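Local coordinates for heme-binding protein A / AI-2 binding protein A (Helicobacter pylori SS1, PDB 6OFQ) that probably binds short peptides in the periplasm as the substrate-binding component of an ABC transporter, here in complex with the peptide STSA, at residues S457-A471 and L483-Y497. Sequence-based numbering, arbitrary orientation.
Sequences SFYKSDAFSDLLIKA and LYLKAQEIIHKDAPY
The ring of Tyr459 lies with one face under the pyrrolidine of Pro496, whose CG stands 3.8 Å from the ring centroid, close to the ring normal, a CH-pi contact. With CG anti to the backbone N (chi1 -179°), the ring runs across to the C-terminal end of helix 483-494, touching Ile491 CG1 and CD1 obliquely, and its OH gives a 2.6 Å hydrogen bond to Asp494 OD2. The bond uses the anti lone pair of that oxygen, with ring and carboxylate planes 67° apart. OD2 also accepts from a water shared with Ser461 OG, while OD1 forms a salt bridge with Lys493; these partners together restrict the carboxylate's rotation. Ser461 OG itself caps helix 462-471, accepting from Phe464 N. Nearby, Ser457 OG donates to Pro496 O at 2.7 Å, pinning the loop before one helix to the turn after the other. Phe464 turns its edge to Ala487 O, and Tyr459 CE2 lies against one of its faces. Leu467 is a knob in the hole formed by Leu483, Lys486, Ala487 and Ile490: its CD1 meets Ile490 CD1 at 3.6 Å and its CD2 reaches Leu483 CD2. At the far end Ala471 CB sits over the Tyr484 ring, 3.7 Å from the centroid, while Leu468 CD2 meets the ring edge. Tyr484 OH donates to a water held by Leu468 O and is also hydrogen-bonded to Arg480. The helix segments run antiparallel at 164° as the two arms of a helical hairpin; their axes approach to 8.9 Å, and the backbones come closest where the CA of Phe464 faces that of the small Ala487. Trp443 of helix 436-443 packs on Ser457, Phe464 and Ile491, and after the turn at Ala495 and Pro496 the chain enters strand 497-510, joining the hairpin to a mixed sheet of this type II periplasmic binding protein.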
loop_
_atom_site.group_PDB
_atom_site.type_symbol
_atom_site.label_atom_id
_atom_site.label_comp_id
_atom_site.label_asym_id
_atom_site.label_seq_id
_atom_site.Cartn_x
_atom_site.Cartn_y
_atom_site.Cartn_z
ATOM N N SER A 457 -9.721 10.574 6.658
ATOM C CA SER A 457 -10.555 11.166 7.708
ATOM C C SER A 457 -10.302 12.661 7.908
ATOM O O SER A 457 -10.923 13.326 8.709
ATOM C CB SER A 457 -10.348 10.436 9.054
ATOM O OG SER A 457 -10.901 9.142 8.995
ATOM N N PHE A 458 -9.285 13.162 7.209
ATOM C CA PHE A 458 -8.753 14.512 7.416
ATOM C C PHE A 458 -8.507 14.785 8.896
ATOM O O PHE A 458 -8.876 15.817 9.466
ATOM C CB PHE A 458 -9.693 15.579 6.794
ATOM C CG PHE A 458 -9.699 15.577 5.276
ATOM C CD1 PHE A 458 -10.421 14.673 4.561
ATOM C CD2 PHE A 458 -8.813 16.379 4.576
ATOM C CE1 PHE A 458 -10.384 14.622 3.175
ATOM C CE2 PHE A 458 -8.863 16.413 3.197
ATOM C CZ PHE A 458 -9.616 15.514 2.485
ATOM N N TYR A 459 -7.916 13.787 9.554
ATOM C CA TYR A 459 -7.677 13.915 10.976
ATOM C C TYR A 459 -6.536 14.884 11.249
ATOM O O TYR A 459 -5.425 14.635 10.784
ATOM C CB TYR A 459 -7.356 12.544 11.562
ATOM C CG TYR A 459 -7.107 12.463 13.035
ATOM C CD1 TYR A 459 -7.930 13.054 13.975
ATOM C CD2 TYR A 459 -5.986 11.792 13.519
ATOM C CE1 TYR A 459 -7.653 13.018 15.337
ATOM C CE2 TYR A 459 -5.739 11.722 14.868
ATOM C CZ TYR A 459 -6.572 12.280 15.812
ATOM O OH TYR A 459 -6.239 12.132 17.125
ATOM N N LYS A 460 -6.828 15.929 11.997
ATOM C CA LYS A 460 -5.834 16.964 12.302
ATOM C C LYS A 460 -5.765 17.180 13.809
ATOM O O LYS A 460 -6.590 17.868 14.390
ATOM C CB LYS A 460 -6.261 18.263 11.615
ATOM C CG LYS A 460 -6.251 18.165 10.111
ATOM C CD LYS A 460 -6.672 19.449 9.400
ATOM C CE LYS A 460 -5.789 20.597 9.837
ATOM N NZ LYS A 460 -6.260 21.680 8.930
ATOM N N SER A 461 -4.792 16.537 14.441
ATOM C CA SER A 461 -4.575 16.680 15.859
ATOM C C SER A 461 -3.101 17.025 16.030
ATOM O O SER A 461 -2.205 16.232 15.691
ATOM C CB SER A 461 -4.863 15.397 16.632
ATOM O OG SER A 461 -4.289 15.434 17.940
ATOM N N ASP A 462 -2.853 18.184 16.652
ATOM C CA ASP A 462 -1.493 18.557 17.008
ATOM C C ASP A 462 -0.855 17.653 18.055
ATOM O O ASP A 462 0.306 17.221 17.950
ATOM C CB ASP A 462 -1.391 19.978 17.558
ATOM C CG ASP A 462 -1.429 21.001 16.451
ATOM O OD1 ASP A 462 -0.773 20.767 15.400
ATOM O OD2 ASP A 462 -2.130 21.989 16.758
ATOM N N ALA A 463 -1.618 17.284 19.076
ATOM C CA ALA A 463 -1.090 16.445 20.126
ATOM C C ALA A 463 -0.654 15.072 19.574
ATOM O O ALA A 463 0.403 14.504 19.899
ATOM C CB ALA A 463 -2.127 16.333 21.249
ATOM N N PHE A 464 -1.455 14.511 18.658
ATOM C CA PHE A 464 -1.184 13.202 18.073
ATOM C C PHE A 464 0.020 13.381 17.162
ATOM O O PHE A 464 1.013 12.603 17.243
ATOM C CB PHE A 464 -2.385 12.757 17.264
ATOM C CG PHE A 464 -2.212 11.514 16.462
ATOM C CD1 PHE A 464 -2.325 10.285 17.099
ATOM C CD2 PHE A 464 -1.998 11.574 15.104
ATOM C CE1 PHE A 464 -2.185 9.133 16.370
ATOM C CE2 PHE A 464 -1.945 10.433 14.346
ATOM C CZ PHE A 464 -2.011 9.225 15.005
ATOM N N SER A 465 -0.027 14.367 16.272
ATOM C CA SER A 465 1.021 14.542 15.285
ATOM C C SER A 465 2.388 14.899 15.887
ATOM O O SER A 465 3.390 14.281 15.492
ATOM C CB SER A 465 0.624 15.574 14.253
ATOM O OG SER A 465 -0.507 15.187 13.474
ATOM N N ASP A 466 2.346 15.612 17.003
ATOM C CA ASP A 466 3.603 16.004 17.654
ATOM C C ASP A 466 4.277 14.781 18.245
ATOM O O ASP A 466 5.526 14.644 18.240
ATOM C CB ASP A 466 3.387 17.038 18.739
ATOM C CG ASP A 466 3.086 18.460 18.203
ATOM O OD1 ASP A 466 3.252 18.687 16.998
ATOM O OD2 ASP A 466 2.613 19.258 19.061
ATOM N N LEU A 467 3.503 13.823 18.776
ATOM C CA LEU A 467 4.115 12.602 19.279
ATOM C C LEU A 467 4.731 11.795 18.173
ATOM O O LEU A 467 5.819 11.202 18.361
ATOM C CB LEU A 467 3.079 11.717 19.981
ATOM C CG LEU A 467 2.631 12.191 21.369
ATOM C CD1 LEU A 467 1.336 11.536 21.829
ATOM C CD2 LEU A 467 3.681 11.931 22.399
ATOM N N LEU A 468 4.074 11.733 17.030
ATOM C CA LEU A 468 4.639 11.027 15.878
ATOM C C LEU A 468 5.939 11.647 15.386
ATOM O O LEU A 468 6.852 10.918 15.010
ATOM C CB LEU A 468 3.679 10.963 14.694
ATOM C CG LEU A 468 2.274 10.388 14.998
ATOM C CD1 LEU A 468 1.489 10.234 13.683
ATOM C CD2 LEU A 468 2.348 9.070 15.721
ATOM N N ILE A 469 6.016 12.970 15.434
ATOM C CA ILE A 469 7.237 13.662 15.077
ATOM C C ILE A 469 8.357 13.347 16.060
ATOM O O ILE A 469 9.469 13.019 15.647
ATOM C CB ILE A 469 6.977 15.156 14.883
ATOM C CG1 ILE A 469 6.057 15.447 13.670
ATOM C CG2 ILE A 469 8.335 15.889 14.756
ATOM C CD1 ILE A 469 5.444 16.816 13.699
ATOM N N LYS A 470 8.065 13.392 17.363
ATOM C CA LYS A 470 9.055 12.945 18.327
ATOM C C LYS A 470 9.540 11.552 18.090
ATOM O O LYS A 470 10.728 11.242 18.230
ATOM C CB LYS A 470 8.506 13.019 19.732
ATOM C CG LYS A 470 8.356 14.421 20.225
ATOM C CD LYS A 470 7.914 14.401 21.688
ATOM C CE LYS A 470 7.494 15.768 22.185
ATOM N NZ LYS A 470 8.727 16.484 22.562
ATOM N N ALA A 471 8.619 10.659 17.749
ATOM C CA ALA A 471 8.975 9.268 17.516
ATOM C C ALA A 471 9.795 9.027 16.260
ATOM O O ALA A 471 10.514 8.033 16.196
ATOM C CB ALA A 471 7.768 8.367 17.449
ATOM N N LEU A 483 6.285 6.525 22.863
ATOM C CA LEU A 483 5.593 7.630 22.181
ATOM C C LEU A 483 4.415 7.119 21.338
ATOM O O LEU A 483 3.335 7.730 21.330
ATOM C CB LEU A 483 6.591 8.419 21.324
ATOM C CG LEU A 483 7.680 9.165 22.120
ATOM C CD1 LEU A 483 8.922 9.447 21.253
ATOM C CD2 LEU A 483 7.092 10.476 22.593
ATOM N N TYR A 484 4.630 6.004 20.647
ATOM C CA TYR A 484 3.533 5.488 19.836
ATOM C C TYR A 484 2.372 4.925 20.667
ATOM O O TYR A 484 1.198 5.089 20.282
ATOM C CB TYR A 484 4.002 4.405 18.864
ATOM C CG TYR A 484 4.842 4.936 17.727
ATOM C CD1 TYR A 484 4.407 6.048 17.021
ATOM C CD2 TYR A 484 6.003 4.319 17.355
ATOM C CE1 TYR A 484 5.160 6.534 15.936
ATOM C CE2 TYR A 484 6.763 4.831 16.327
ATOM C CZ TYR A 484 6.333 5.911 15.571
ATOM O OH TYR A 484 7.137 6.395 14.547
ATOM N N LEU A 485 2.671 4.427 21.870
ATOM C CA LEU A 485 1.608 3.986 22.771
ATOM C C LEU A 485 0.700 5.159 23.107
ATOM O O LEU A 485 -0.541 5.045 23.111
ATOM C CB LEU A 485 2.182 3.292 23.998
ATOM C CG LEU A 485 2.839 1.951 23.826
ATOM C CD1 LEU A 485 3.578 1.446 25.055
ATOM C CD2 LEU A 485 1.883 0.878 23.383
ATOM N N LYS A 486 1.317 6.294 23.437
ATOM C CA LYS A 486 0.553 7.472 23.802
ATOM C C LYS A 486 -0.209 7.975 22.580
ATOM O O LYS A 486 -1.375 8.386 22.706
ATOM C CB LYS A 486 1.445 8.601 24.377
ATOM C CG LYS A 486 2.150 8.276 25.679
ATOM C CD LYS A 486 3.121 9.363 26.134
ATOM C CE LYS A 486 3.858 8.799 27.352
ATOM N NZ LYS A 486 5.126 9.565 27.510
ATOM N N ALA A 487 0.425 7.979 21.405
ATOM C CA ALA A 487 -0.293 8.412 20.222
ATOM C C ALA A 487 -1.571 7.585 20.000
ATOM O O ALA A 487 -2.620 8.104 19.596
ATOM C CB ALA A 487 0.614 8.433 18.998
ATOM N N GLN A 488 -1.498 6.272 20.193
ATOM C CA GLN A 488 -2.647 5.393 20.011
ATOM C C GLN A 488 -3.738 5.728 20.981
ATOM O O GLN A 488 -4.907 5.618 20.641
ATOM C CB GLN A 488 -2.175 3.954 20.083
ATOM C CG GLN A 488 -1.478 3.491 18.830
ATOM C CD GLN A 488 -0.757 2.176 19.022
ATOM O OE1 GLN A 488 -1.355 1.108 18.907
ATOM N NE2 GLN A 488 0.473 2.266 19.490
ATOM N N GLU A 489 -3.384 6.128 22.206
ATOM C CA GLU A 489 -4.425 6.618 23.096
ATOM C C GLU A 489 -5.218 7.809 22.588
ATOM O O GLU A 489 -6.441 7.929 22.735
ATOM C CB GLU A 489 -3.851 6.970 24.482
ATOM C CG GLU A 489 -3.204 5.835 25.223
ATOM C CD GLU A 489 -2.538 6.356 26.500
ATOM O OE1 GLU A 489 -2.366 7.574 26.824
ATOM O OE2 GLU A 489 -2.066 5.437 27.179
ATOM N N ILE A 490 -4.482 8.773 22.040
ATOM C CA ILE A 490 -5.077 10.043 21.575
ATOM C C ILE A 490 -6.026 9.729 20.420
ATOM O O ILE A 490 -7.166 10.221 20.410
ATOM C CB ILE A 490 -4.020 11.093 21.191
ATOM C CG1 ILE A 490 -3.258 11.516 22.475
ATOM C CG2 ILE A 490 -4.675 12.285 20.512
ATOM C CD1 ILE A 490 -2.116 12.403 22.110
ATOM N N ILE A 491 -5.600 8.977 19.414
ATOM C CA ILE A 491 -6.477 8.765 18.268
ATOM C C ILE A 491 -7.673 7.892 18.681
ATOM O O ILE A 491 -8.784 8.139 18.200
ATOM C CB ILE A 491 -5.705 8.184 17.061
ATOM C CG1 ILE A 491 -6.586 8.159 15.806
ATOM C CG2 ILE A 491 -5.132 6.818 17.354
ATOM C CD1 ILE A 491 -5.901 7.879 14.494
ATOM N N HIS A 492 -7.506 6.940 19.583
ATOM C CA HIS A 492 -8.646 6.232 20.149
ATOM C C HIS A 492 -9.672 7.156 20.801
ATOM O O HIS A 492 -10.885 7.065 20.566
ATOM C CB HIS A 492 -8.209 5.176 21.124
ATOM C CG HIS A 492 -9.333 4.430 21.761
ATOM N ND1 HIS A 492 -10.022 3.401 21.151
ATOM C CD2 HIS A 492 -9.838 4.547 23.005
ATOM C CE1 HIS A 492 -10.882 2.899 22.015
ATOM N NE2 HIS A 492 -10.752 3.534 23.163
ATOM N N LYS A 493 -9.156 8.057 21.638
ATOM C CA LYS A 493 -10.050 9.053 22.236
ATOM C C LYS A 493 -10.774 9.942 21.274
ATOM O O LYS A 493 -11.970 10.237 21.460
ATOM C CB LYS A 493 -9.224 9.897 23.240
ATOM C CG LYS A 493 -9.893 11.138 23.810
ATOM C CD LYS A 493 -8.915 12.200 24.321
ATOM C CE LYS A 493 -8.077 12.929 23.264
ATOM N NZ LYS A 493 -8.445 14.217 22.586
ATOM N N ASP A 494 -10.092 10.351 20.213
ATOM C CA ASP A 494 -10.712 11.215 19.231
ATOM C C ASP A 494 -11.635 10.506 18.216
ATOM O O ASP A 494 -12.488 11.146 17.603
ATOM C CB ASP A 494 -9.657 12.018 18.425
ATOM C CG ASP A 494 -8.888 13.017 19.225
ATOM O OD1 ASP A 494 -9.465 13.502 20.216
ATOM O OD2 ASP A 494 -7.794 13.432 18.795
ATOM N N ALA A 495 -11.460 9.220 18.083
ATOM C CA ALA A 495 -12.299 8.413 17.188
ATOM C C ALA A 495 -12.576 9.003 15.826
ATOM O O ALA A 495 -13.743 9.150 15.415
ATOM C CB ALA A 495 -13.618 8.056 17.911
ATOM N N PRO A 496 -11.550 9.421 15.084
ATOM C CA PRO A 496 -11.768 10.013 13.768
ATOM C C PRO A 496 -12.096 9.013 12.690
ATOM O O PRO A 496 -11.910 9.331 11.512
ATOM C CB PRO A 496 -10.439 10.699 13.490
ATOM C CG PRO A 496 -9.501 9.710 14.076
ATOM C CD PRO A 496 -10.115 9.363 15.396
ATOM N N TYR A 497 -12.624 7.845 13.049
ATOM C CA TYR A 497 -12.807 6.746 12.123
ATOM C C TYR A 497 -13.571 5.633 12.833
ATOM O O TYR A 497 -13.806 5.757 14.035
ATOM C CB TYR A 497 -11.477 6.185 11.617
ATOM C CG TYR A 497 -10.613 5.342 12.480
ATOM C CD1 TYR A 497 -10.109 5.799 13.679
ATOM C CD2 TYR A 497 -10.179 4.136 11.979
ATOM C CE1 TYR A 497 -9.198 5.035 14.435
ATOM C CE2 TYR A 497 -9.346 3.339 12.725
ATOM C CZ TYR A 497 -8.782 3.845 13.871
ATOM O OH TYR A 497 -7.958 3.015 14.605
HETATM O O HOH W 1 -6.280 15.396 19.689
HETATM O O HOH W 2 6.142 8.570 13.523
#